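Local coordinates for protein catechol 2,3-dioxygenase (Rhodococcus sp., PDB 2WL9) that probably cleaves catechol-type rings next to their paired hydroxyls, as a type I extradiol dioxygenase with an active-site iron in aromatic hydrocarbon breakdown, at residues Asp22-Ile27 / Trp260-Gly265. Numbering follows the deposited sequence.
Sequences DYAAGI and WLWEPG. With FE (Fe (III) ion), chain K.
Tyr23 holds CG anti to its own backbone nitrogen (chi1 177°), which carries the phenol ring from helix 17-24 toward strand 261-266. Trp262 has CG anti to its carbonyl carbon (chi1 -84°), and its indole reaches back toward the helix. The side chains run alongside each other in opposite senses. Tyr23 turns its edge to one indole face in an offset edge-to-face pair, with the planes at 62°. The centroids of the Tyr23 ring and the six-membered ring of Trp262 are 5.5 Å apart. Tyr23 CE2 lies 3.6 Å from Trp262 CE3, near the rim of the indole. Tyr23 OH ends 3.5 Å from Trp262 CB, at the side-chain root. Ala24 adds its methyl, with CB 3.9 Å from Trp262 CH2. Trp20, one turn earlier, also meets the indole. The contact joins the N-terminal VOC region to the C-terminal glyoxalase-type region. The CA-CB bond of Glu263 leads away from the helix segment, off the other side of the strand, and the extended chain binds the iron through OE1 at 2.3 Å, with His149 and His212. No hydrogen bond crosses between the segments, so the contact rests on ring and methyl surfaces and probably on their fit.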
loop_
_atom_site.group_PDB
_atom_site.type_symbol
_atom_site.label_atom_id
_atom_site.label_comp_id
_atom_site.label_asym_id
_atom_site.label_seq_id
_atom_site.Cartn_x
_atom_site.Cartn_y
_atom_site.Cartn_z
ATOM N N ASP C 22 5.246 -39.353 -19.733
ATOM C CA ASP C 22 6.327 -39.489 -18.746
ATOM C C ASP C 22 7.120 -38.194 -18.588
ATOM O O ASP C 22 7.477 -37.803 -17.476
ATOM C CB ASP C 22 7.279 -40.625 -19.143
ATOM C CG ASP C 22 6.707 -42.011 -18.861
ATOM O OD1 ASP C 22 5.488 -42.149 -18.614
ATOM O OD2 ASP C 22 7.497 -42.977 -18.899
ATOM N N TYR C 23 7.366 -37.524 -19.712
ATOM C CA TYR C 23 8.202 -36.340 -19.759
ATOM C C TYR C 23 7.458 -35.082 -19.318
ATOM O O TYR C 23 7.874 -34.415 -18.370
ATOM C CB TYR C 23 8.757 -36.179 -21.171
ATOM C CG TYR C 23 9.610 -34.956 -21.423
ATOM C CD1 TYR C 23 10.987 -34.991 -21.207
ATOM C CD2 TYR C 23 9.051 -33.780 -21.929
ATOM C CE1 TYR C 23 11.784 -33.878 -21.467
ATOM C CE2 TYR C 23 9.845 -32.663 -22.196
ATOM C CZ TYR C 23 11.210 -32.721 -21.962
ATOM O OH TYR C 23 12.006 -31.619 -22.221
ATOM N N ALA C 24 6.357 -34.767 -19.999
ATOM C CA ALA C 24 5.642 -33.513 -19.754
ATOM C C ALA C 24 4.884 -33.491 -18.425
ATOM O O ALA C 24 4.791 -32.445 -17.783
ATOM C CB ALA C 24 4.710 -33.200 -20.906
ATOM N N ALA C 25 4.339 -34.634 -18.017
ATOM C CA ALA C 25 3.662 -34.716 -16.719
ATOM C C ALA C 25 4.617 -35.132 -15.602
ATOM O O ALA C 25 4.724 -34.447 -14.577
ATOM C CB ALA C 25 2.458 -35.650 -16.789
ATOM N N GLY C 26 5.321 -36.245 -15.814
ATOM C CA GLY C 26 6.168 -36.844 -14.788
ATOM C C GLY C 26 7.367 -36.015 -14.374
ATOM O O GLY C 26 7.802 -36.064 -13.219
ATOM N N ILE C 27 7.907 -35.245 -15.308
ATOM C CA ILE C 27 9.023 -34.360 -14.992
ATOM C C ILE C 27 8.571 -32.913 -14.886
ATOM O O ILE C 27 8.835 -32.259 -13.877
ATOM C CB ILE C 27 10.169 -34.483 -16.015
ATOM C CG1 ILE C 27 10.684 -35.926 -16.045
ATOM C CG2 ILE C 27 11.301 -33.485 -15.684
ATOM C CD1 ILE C 27 11.682 -36.208 -17.140
ATOM N N TRP C 260 13.495 -32.238 -30.172
ATOM C CA TRP C 260 13.733 -30.795 -30.042
ATOM C C TRP C 260 13.760 -30.393 -28.563
ATOM O O TRP C 260 13.780 -31.268 -27.692
ATOM C CB TRP C 260 12.762 -29.949 -30.897
ATOM C CG TRP C 260 11.287 -30.216 -30.725
ATOM C CD1 TRP C 260 10.568 -31.243 -31.269
ATOM C CD2 TRP C 260 10.344 -29.403 -30.015
ATOM N NE1 TRP C 260 9.244 -31.141 -30.908
ATOM C CE2 TRP C 260 9.080 -30.019 -30.141
ATOM C CE3 TRP C 260 10.449 -28.220 -29.269
ATOM C CZ2 TRP C 260 7.922 -29.491 -29.547
ATOM C CZ3 TRP C 260 9.298 -27.698 -28.680
ATOM C CH2 TRP C 260 8.055 -28.335 -28.824
ATOM N N LEU C 261 13.771 -29.091 -28.283
ATOM C CA LEU C 261 14.083 -28.611 -26.933
ATOM C C LEU C 261 12.931 -27.981 -26.166
ATOM O O LEU C 261 12.137 -27.231 -26.722
ATOM C CB LEU C 261 15.236 -27.604 -26.979
ATOM C CG LEU C 261 16.583 -28.068 -27.529
ATOM C CD1 LEU C 261 17.512 -26.879 -27.594
ATOM C CD2 LEU C 261 17.165 -29.137 -26.639
ATOM N N TRP C 262 12.862 -28.292 -24.876
ATOM C CA TRP C 262 12.054 -27.514 -23.941
ATOM C C TRP C 262 12.971 -26.751 -22.991
ATOM O O TRP C 262 14.029 -27.250 -22.599
ATOM C CB TRP C 262 11.093 -28.412 -23.162
ATOM C CG TRP C 262 9.817 -28.702 -23.887
ATOM C CD1 TRP C 262 9.596 -28.613 -25.236
ATOM C CD2 TRP C 262 8.588 -29.165 -23.310
ATOM N NE1 TRP C 262 8.302 -28.970 -25.529
ATOM C CE2 TRP C 262 7.663 -29.320 -24.367
ATOM C CE3 TRP C 262 8.178 -29.462 -22.000
ATOM C CZ2 TRP C 262 6.349 -29.757 -24.159
ATOM C CZ3 TRP C 262 6.864 -29.905 -21.793
ATOM C CH2 TRP C 262 5.968 -30.040 -22.869
ATOM N N GLU C 263 12.546 -25.547 -22.626
ATOM C CA GLU C 263 13.331 -24.656 -21.798
ATOM C C GLU C 263 12.539 -24.291 -20.533
ATOM O O GLU C 263 11.858 -23.271 -20.505
ATOM C CB GLU C 263 13.709 -23.406 -22.608
ATOM C CG GLU C 263 14.655 -22.427 -21.909
ATOM C CD GLU C 263 14.552 -21.006 -22.464
ATOM O OE1 GLU C 263 13.885 -20.800 -23.502
ATOM O OE2 GLU C 263 15.151 -20.092 -21.872
ATOM N N PRO C 264 12.616 -25.140 -19.488
ATOM C CA PRO C 264 11.976 -24.818 -18.214
ATOM C C PRO C 264 12.641 -23.598 -17.590
ATOM O O PRO C 264 13.867 -23.484 -17.615
ATOM C CB PRO C 264 12.247 -26.061 -17.360
ATOM C CG PRO C 264 12.509 -27.146 -18.347
ATOM C CD PRO C 264 13.236 -26.477 -19.456
ATOM N N GLY C 265 11.839 -22.698 -17.039
ATOM C CA GLY C 265 12.377 -21.451 -16.499
ATOM C C GLY C 265 11.619 -20.872 -15.326
ATOM O O GLY C 265 10.593 -21.416 -14.904
HETATM FE FE FE K . 14.061 -19.068 -25.017
#